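Local coordinates for KaiC-like domain-containing protein (PDB 3BS4) that is of unknown function but contains a KaiC-like domain and binds an unidentified peptide in the crystal, at residues A[60-63]-A[64-67]; A[37-40]-A[41-44]; A[146-149]-A[150-153]. One frame throughout, in Å; residues are numbered along the deposited sequence. Where two conformers were deposited one is given.

Interaction 1: A[60-63]-A[64-67]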
loop_
_atom_site.group_PDB
_atom_site.type_symbol
_atom_site.label_atom_id
_atom_site.label_comp_id
_atom_site.label_asym_id
_atom_site.label_seq_id
_atom_site.Cartn_x
_atom_site.Cartn_y
_atom_site.Cartn_z
ATOM N N PRO A 60 10.610 -3.798 -9.628
ATOM C CA PRO A 60 11.561 -2.784 -10.079
ATOM C C PRO A 60 10.842 -1.459 -10.297
ATOM O O PRO A 60 9.702 -1.438 -10.750
ATOM C CB PRO A 60 12.043 -3.316 -11.426
ATOM C CG PRO A 60 11.709 -4.783 -11.446
ATOM C CD PRO A 60 10.559 -4.980 -10.507
ATOM N N LEU A 61 11.521 -0.367 -9.974
ATOM C CA LEU A 61 10.962 0.956 -10.165
ATOM C C LEU A 61 10.445 1.192 -11.598
ATOM O O LEU A 61 9.387 1.767 -11.799
ATOM C CB LEU A 61 12.006 2.002 -9.789
ATOM C CG LEU A 61 11.513 3.443 -9.811
ATOM C CD1 LEU A 61 10.337 3.640 -8.844
ATOM C CD2 LEU A 61 12.675 4.379 -9.508
ATOM N N GLN A 62 11.194 0.739 -12.594
ATOM C CA GLN A 62 10.784 0.962 -13.968
ATOM C C GLN A 62 9.461 0.272 -14.278
ATOM O O GLN A 62 8.668 0.767 -15.078
ATOM C CB GLN A 62 11.887 0.529 -14.939
ATOM C CG GLN A 62 13.174 1.377 -14.819
ATOM C CD GLN A 62 12.969 2.895 -15.023
ATOM O OE1 GLN A 62 13.573 3.706 -14.314
ATOM N NE2 GLN A 62 12.141 3.274 -16.000
ATOM N N LEU A 63 9.208 -0.858 -13.616
ATOM C CA LEU A 63 7.924 -1.523 -13.746
ATOM C C LEU A 63 6.776 -0.763 -13.057
ATOM O O LEU A 63 5.680 -0.686 -13.592
ATOM C CB LEU A 63 8.011 -2.973 -13.245
ATOM C CG LEU A 63 6.766 -3.847 -13.437
ATOM C CD1 LEU A 63 6.299 -3.890 -14.902
ATOM C CD2 LEU A 63 7.011 -5.258 -12.918
ATOM N N ILE A 64 7.023 -0.216 -11.862
ATOM C CA ILE A 64 6.046 0.637 -11.189
ATOM C C ILE A 64 5.674 1.828 -12.074
ATOM O O ILE A 64 4.507 2.208 -12.161
ATOM C CB ILE A 64 6.602 1.147 -9.847
ATOM C CG1 ILE A 64 6.785 -0.032 -8.874
ATOM C CG2 ILE A 64 5.707 2.240 -9.250
ATOM C CD1 ILE A 64 5.477 -0.767 -8.512
ATOM N N ILE A 65 6.680 2.409 -12.715
ATOM C CA ILE A 65 6.463 3.556 -13.581
ATOM C C ILE A 65 5.576 3.174 -14.751
ATOM O O ILE A 65 4.644 3.895 -15.074
ATOM C CB ILE A 65 7.797 4.153 -14.064
ATOM C CG1 ILE A 65 8.515 4.813 -12.876
ATOM C CG2 ILE A 65 7.564 5.172 -15.166
ATOM C CD1 ILE A 65 9.987 5.200 -13.152
ATOM N N ARG A 66 5.849 2.022 -15.346
ATOM C CA ARG A 66 5.055 1.533 -16.476
ATOM C C ARG A 66 3.622 1.236 -16.052
ATOM O O ARG A 66 2.657 1.596 -16.740
ATOM C CB ARG A 66 5.697 0.288 -17.085
ATOM C CG ARG A 66 6.893 0.593 -17.980
ATOM C CD ARG A 66 6.978 -0.405 -19.132
ATOM N NE ARG A 66 7.457 -1.708 -18.681
ATOM C CZ ARG A 66 7.060 -2.873 -19.187
ATOM N NH1 ARG A 66 7.557 -4.001 -18.703
ATOM N NH2 ARG A 66 6.162 -2.915 -20.172
ATOM N N ILE A 67 3.478 0.579 -14.905
ATOM C CA ILE A 67 2.151 0.241 -14.404
ATOM C C ILE A 67 1.340 1.502 -14.187
ATOM O O ILE A 67 0.192 1.605 -14.628
ATOM C CB ILE A 67 2.214 -0.572 -13.091
ATOM C CG1 ILE A 67 2.749 -1.985 -13.375
ATOM C CG2 ILE A 67 0.828 -0.632 -12.433
ATOM C CD1 ILE A 67 3.337 -2.694 -12.139
#
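The guanidinium of R66 is met obliquely by L63 CD1, which comes within 4.0 Å of NH1. The other flat group, the amide of Q62, lies alongside I65, whose CD1 is about equally far from OE1 and NE2. Both pairings belong to the first turns of the α-helix 61-70, with P60 at the N-cap position and each backbone N-H from I64 to I67 bonded to the carbonyl oxygen four residues earlier. The first of these bonds, from I64 N to P60 O, is 3.1 Å long; the next, I65 N to L61 O, is shorter at 2.9 Å.

Two aliphatic pairs with i, i+4 spacing accompany this ladder. L61 CG rests 4.1 Å from I65 CD1, and both side chains also touch M100, so that they form a common patch next to the loop that carries it. I64 turns inward, toward M54 and S56 of strand 51-56 and F39 of helix 34-47, whereas the polar ends of Q62 and R66 lie on the exposed flank. The helix is therefore amphipathic, packing one side against the central sheet of the KaiC-like domain.

L63 takes part twice, since the leucine that reaches R66 also packs on I67. Because I67 CG1 is anti to its carbonyl carbon (chi1 -70°), the branch runs back along the helix, and CD1 ends 3.8 Å from L63 CG and 3.4 Å from L63 O.

Interaction 2: A[37-40]-A[41-44]; sequences ILFY and ILSR
Y40 and R44, one helical turn apart, run side by side and point the same way, with R44 CG over one face of the tyrosine ring. This is a CH-π contact: R44 CG stands 4.0 Å from the ring centroid, 21° off the normal and displaced toward the rim. Y40 CG lies anti to the backbone N, which directs the ring toward the C-terminal end of the helix and alongside the arginine. Farther out, at the hydroxyl end, R44 CD comes to 3.7 Å from Y40 OH, and the guanidinium is turned only 23° from the ring plane. Its charge is matched beyond this pair, by a salt bridge from R44 NE to E6.

Hydrogen bonds form the regular ladder of an α-helix, from I41 N to I37 O through to R44 N on Y40 O. The last carbonyl has two donors, for S43 OG also gives its proton to Y40 O at 2.7 Å. That bond follows from the serine torsion (chi1 74°), which places OG between the backbone N and carbonyl carbon, facing back along the helix. A hydroxyl in a largely buried position is thus satisfied within the helix itself.

The apolar contacts are looser. F39 CD1 and L42 CD2 lie 4.1 Å apart on side chains that point the same way, and I37 CG2 is 4.3 Å from I41 CD1.

Helix 34-47 is packed on several sides: L38 and L42 rest on F144 of strand 141-146, L38 and I41 on F186 of strand 184-190, F39 and S43 on F71 just after helix 61-70, and I37 and Y40 on P248 of strand 247-252.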
loop_
_atom_site.group_PDB
_atom_site.type_symbol
_atom_site.label_atom_id
_atom_site.label_comp_id
_atom_site.label_asym_id
_atom_site.label_seq_id
_atom_site.Cartn_x
_atom_site.Cartn_y
_atom_site.Cartn_z
ATOM N N ILE A 37 -6.859 -3.207 -8.427
ATOM C CA ILE A 37 -7.798 -2.377 -7.665
ATOM C C ILE A 37 -6.982 -1.401 -6.808
ATOM O O ILE A 37 -7.292 -0.202 -6.739
ATOM C CB ILE A 37 -8.764 -3.210 -6.784
ATOM C CG1 ILE A 37 -9.687 -4.048 -7.680
ATOM C CG2 ILE A 37 -9.588 -2.299 -5.903
ATOM C CD1 ILE A 37 -10.547 -4.996 -6.912
ATOM N N LEU A 38 -5.921 -1.913 -6.175
ATOM C CA LEU A 38 -5.082 -1.048 -5.350
ATOM C C LEU A 38 -4.369 0.018 -6.180
ATOM O O LEU A 38 -4.294 1.179 -5.740
ATOM C CB LEU A 38 -4.067 -1.847 -4.527
ATOM C CG LEU A 38 -3.372 -0.983 -3.466
ATOM C CD1 LEU A 38 -4.372 -0.200 -2.617
ATOM C CD2 LEU A 38 -2.531 -1.809 -2.561
ATOM N N PHE A 39 -3.847 -0.352 -7.351
ATOM C CA PHE A 39 -3.215 0.658 -8.217
ATOM C C PHE A 39 -4.229 1.705 -8.670
ATOM O O PHE A 39 -3.908 2.886 -8.770
ATOM C CB PHE A 39 -2.488 0.016 -9.397
ATOM C CG PHE A 39 -1.080 -0.410 -9.066
ATOM C CD1 PHE A 39 -0.047 0.527 -9.020
ATOM C CD2 PHE A 39 -0.783 -1.745 -8.829
ATOM C CE1 PHE A 39 1.275 0.137 -8.722
ATOM C CE2 PHE A 39 0.534 -2.149 -8.521
ATOM C CZ PHE A 39 1.560 -1.205 -8.470
ATOM N N TYR A 40 -5.462 1.280 -8.910
ATOM C CA TYR A 40 -6.507 2.243 -9.225
ATOM C C TYR A 40 -6.705 3.260 -8.102
ATOM O O TYR A 40 -6.706 4.467 -8.345
ATOM C CB TYR A 40 -7.809 1.514 -9.543
ATOM C CG TYR A 40 -8.939 2.459 -9.845
ATOM C CD1 TYR A 40 -9.052 3.049 -11.103
ATOM C CD2 TYR A 40 -9.879 2.785 -8.857
ATOM C CE1 TYR A 40 -10.084 3.933 -11.377
ATOM C CE2 TYR A 40 -10.930 3.675 -9.127
ATOM C CZ TYR A 40 -11.011 4.240 -10.395
ATOM O OH TYR A 40 -12.031 5.130 -10.670
ATOM N N ILE A 41 -6.856 2.772 -6.876
ATOM C CA ILE A 41 -7.005 3.641 -5.713
ATOM C C ILE A 41 -5.828 4.612 -5.596
ATOM O O ILE A 41 -6.024 5.820 -5.418
ATOM C CB ILE A 41 -7.186 2.808 -4.432
ATOM C CG1 ILE A 41 -8.505 2.027 -4.511
ATOM C CG2 ILE A 41 -7.157 3.703 -3.184
ATOM C CD1 ILE A 41 -8.724 1.054 -3.366
ATOM N N LEU A 42 -4.613 4.077 -5.707
ATOM C CA LEU A 42 -3.395 4.886 -5.664
ATOM C C LEU A 42 -3.425 5.997 -6.726
ATOM O O LEU A 42 -3.166 7.178 -6.424
ATOM C CB LEU A 42 -2.179 3.975 -5.900
ATOM C CG LEU A 42 -0.778 4.567 -6.105
ATOM C CD1 LEU A 42 -0.447 5.540 -5.025
ATOM C CD2 LEU A 42 0.256 3.440 -6.133
ATOM N N SER A 43 -3.767 5.623 -7.960
ATOM C CA SER A 43 -3.816 6.598 -9.045
ATOM C C SER A 43 -4.833 7.707 -8.732
ATOM O O SER A 43 -4.590 8.883 -9.040
ATOM C CB SER A 43 -4.132 5.919 -10.380
ATOM O OG SER A 43 -5.491 5.533 -10.463
ATOM N N ARG A 44 -5.948 7.353 -8.102
ATOM C CA ARG A 44 -6.983 8.341 -7.784
ATOM C C ARG A 44 -6.541 9.289 -6.677
ATOM O O ARG A 44 -6.858 10.474 -6.725
ATOM C CB ARG A 44 -8.299 7.662 -7.404
ATOM C CG ARG A 44 -8.974 6.949 -8.566
ATOM C CD ARG A 44 -10.020 7.843 -9.210
ATOM N NE ARG A 44 -11.038 8.232 -8.230
ATOM C CZ ARG A 44 -12.242 8.711 -8.536
ATOM N NH1 ARG A 44 -12.604 8.858 -9.804
ATOM N NH2 ARG A 44 -13.091 9.034 -7.567
#

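Interaction 3: A[146-149]-A[150-153]; sequences ISMS and GYLE
M148 and Y151 make the tight part of this turn, a Met-aromatic contact in which the sulfur sits at the ring edge, in its plane. M148 SD is 3.8 Å from Y151 CE2 and 5.2 Å from the ring centroid, and the methionine chain, bent at both chi2 and chi3, also brings CE close to the same ring carbon. The neighbouring ring carbon, Y151 CD2, lies 3.3 Å from M148 O.

The backbone winds as a 3-10 turn. G150 N, Y151 N and L152 N bond to the oxygens of S147, M148 and S149, three residues back; the first of these bonds, G150 N to S147 O, measures 2.9 Å. A cis peptide precedes S147, reminiscent of the one that follows the Walker B strand in RecA-like ATPases. Both serine hydroxyls are held by E190, S147 OG by its carboxylate and S149 OG by its backbone N.

Y151 OH bonds to Y119 OH and to a polar side chain of the bound peptide. Without the phenol ring, as with an alanine here, the M148 sulfur would probably lose its aromatic edge, and Y119 and the peptide a hydroxyl partner.

The solvent side is looser: the carboxylate of the exposed E153 is linked to S149 O by a water, which donates to S149 O at 2.7 Å and to E153 OE2 at 3.2 Å.

The turn leaves strand 141-146 beside strand 184-190, where W187 and W189 touch M148 and S149, and faces helix 157-173 through L164 and T160.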
loop_
_atom_site.group_PDB
_atom_site.type_symbol
_atom_site.label_atom_id
_atom_site.label_comp_id
_atom_site.label_asym_id
_atom_site.label_seq_id
_atom_site.Cartn_x
_atom_site.Cartn_y
_atom_site.Cartn_z
ATOM N N ILE A 146 3.862 -2.024 -1.489
ATOM C CA ILE A 146 3.634 -2.917 -2.612
ATOM C C ILE A 146 4.873 -3.792 -2.823
ATOM O O ILE A 146 5.847 -3.366 -3.441
ATOM C CB ILE A 146 3.305 -2.147 -3.916
ATOM C CG1 ILE A 146 2.207 -1.094 -3.676
ATOM C CG2 ILE A 146 2.903 -3.132 -5.011
ATOM C CD1 ILE A 146 2.020 -0.093 -4.806
ATOM N N SER A 147 4.870 -5.006 -2.273
ATOM C CA SER A 147 3.838 -5.580 -1.432
ATOM C C SER A 147 4.441 -6.299 -0.256
ATOM O O SER A 147 5.652 -6.578 -0.250
ATOM C CB SER A 147 3.191 -6.740 -2.228
ATOM O OG SER A 147 2.629 -6.255 -3.445
ATOM N N MET A 148 3.679 -6.510 0.806
ATOM C CA MET A 148 4.247 -6.718 2.122
ATOM C C MET A 148 4.672 -8.220 1.997
ATOM O O MET A 148 5.593 -8.703 2.675
ATOM C CB MET A 148 3.171 -6.615 3.197
ATOM C CG MET A 148 2.820 -5.170 3.561
ATOM S SD MET A 148 4.212 -4.252 4.285
ATOM C CE MET A 148 4.325 -5.147 5.872
ATOM N N SER A 149 4.015 -8.966 1.098
ATOM C CA SER A 149 4.386 -10.359 0.813
ATOM C C SER A 149 5.806 -10.477 0.235
ATOM O O SER A 149 6.443 -11.537 0.322
ATOM C CB SER A 149 3.334 -11.016 -0.124
ATOM O OG SER A 149 3.053 -10.169 -1.236
ATOM N N GLY A 150 6.317 -9.379 -0.329
ATOM C CA GLY A 150 7.672 -9.354 -0.882
ATOM C C GLY A 150 8.758 -9.619 0.144
ATOM O O GLY A 150 9.853 -10.075 -0.213
ATOM N N TYR A 151 8.492 -9.324 1.418
ATOM C CA TYR A 151 9.518 -9.542 2.452
ATOM C C TYR A 151 9.917 -11.006 2.569
ATOM O O TYR A 151 11.012 -11.292 3.000
ATOM C CB TYR A 151 9.064 -8.987 3.801
ATOM C CG TYR A 151 9.052 -7.483 3.794
ATOM C CD1 TYR A 151 10.223 -6.770 3.534
ATOM C CD2 TYR A 151 7.861 -6.767 4.022
ATOM C CE1 TYR A 151 10.230 -5.374 3.509
ATOM C CE2 TYR A 151 7.863 -5.358 3.986
ATOM C CZ TYR A 151 9.046 -4.685 3.738
ATOM O OH TYR A 151 9.086 -3.302 3.682
ATOM N N LEU A 152 9.019 -11.915 2.211
ATOM C CA LEU A 152 9.334 -13.335 2.302
ATOM C C LEU A 152 10.387 -13.762 1.278
ATOM O O LEU A 152 10.887 -14.899 1.347
ATOM C CB LEU A 152 8.057 -14.173 2.188
ATOM C CG LEU A 152 7.071 -14.036 3.354
ATOM C CD1 LEU A 152 5.755 -14.741 3.049
ATOM C CD2 LEU A 152 7.672 -14.598 4.661
ATOM N N GLU A 153 10.736 -12.876 0.338
ATOM C CA GLU A 153 11.821 -13.174 -0.612
ATOM C C GLU A 153 13.188 -12.934 0.017
ATOM O O GLU A 153 14.191 -13.494 -0.447
ATOM C CB GLU A 153 11.665 -12.344 -1.890
ATOM C CG GLU A 153 10.424 -12.701 -2.673
ATOM C CD GLU A 153 9.947 -11.604 -3.620
ATOM O OE1 GLU A 153 10.790 -10.828 -4.134
ATOM O OE2 GLU A 153 8.716 -11.520 -3.850
HETATM O O HOH W 1 7.007 -13.194 -1.797
#

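In the fold
Along the chain the three contacts follow in the order interaction 2, interaction 1, interaction 3. F39 of interaction 2 joins the first two directly: its CD1 lies 3.7 Å from I67 CG2 and its CZ 3.9 Å from I64 CD1, although the centres of the contacts are about 14 Å apart. Interactions 1 and 3 do not touch, their nearest atoms being about 5 Å apart. Interactions 2 and 3, with centres about 19 Å apart, lie on opposite sides of the chain's centre; F39 CZ lies 3.9 Å from I146 CD1 in one of that residue's two conformers, so this touch is less certain. Residues 146-153 meet the bound peptide, through M148 and Y151.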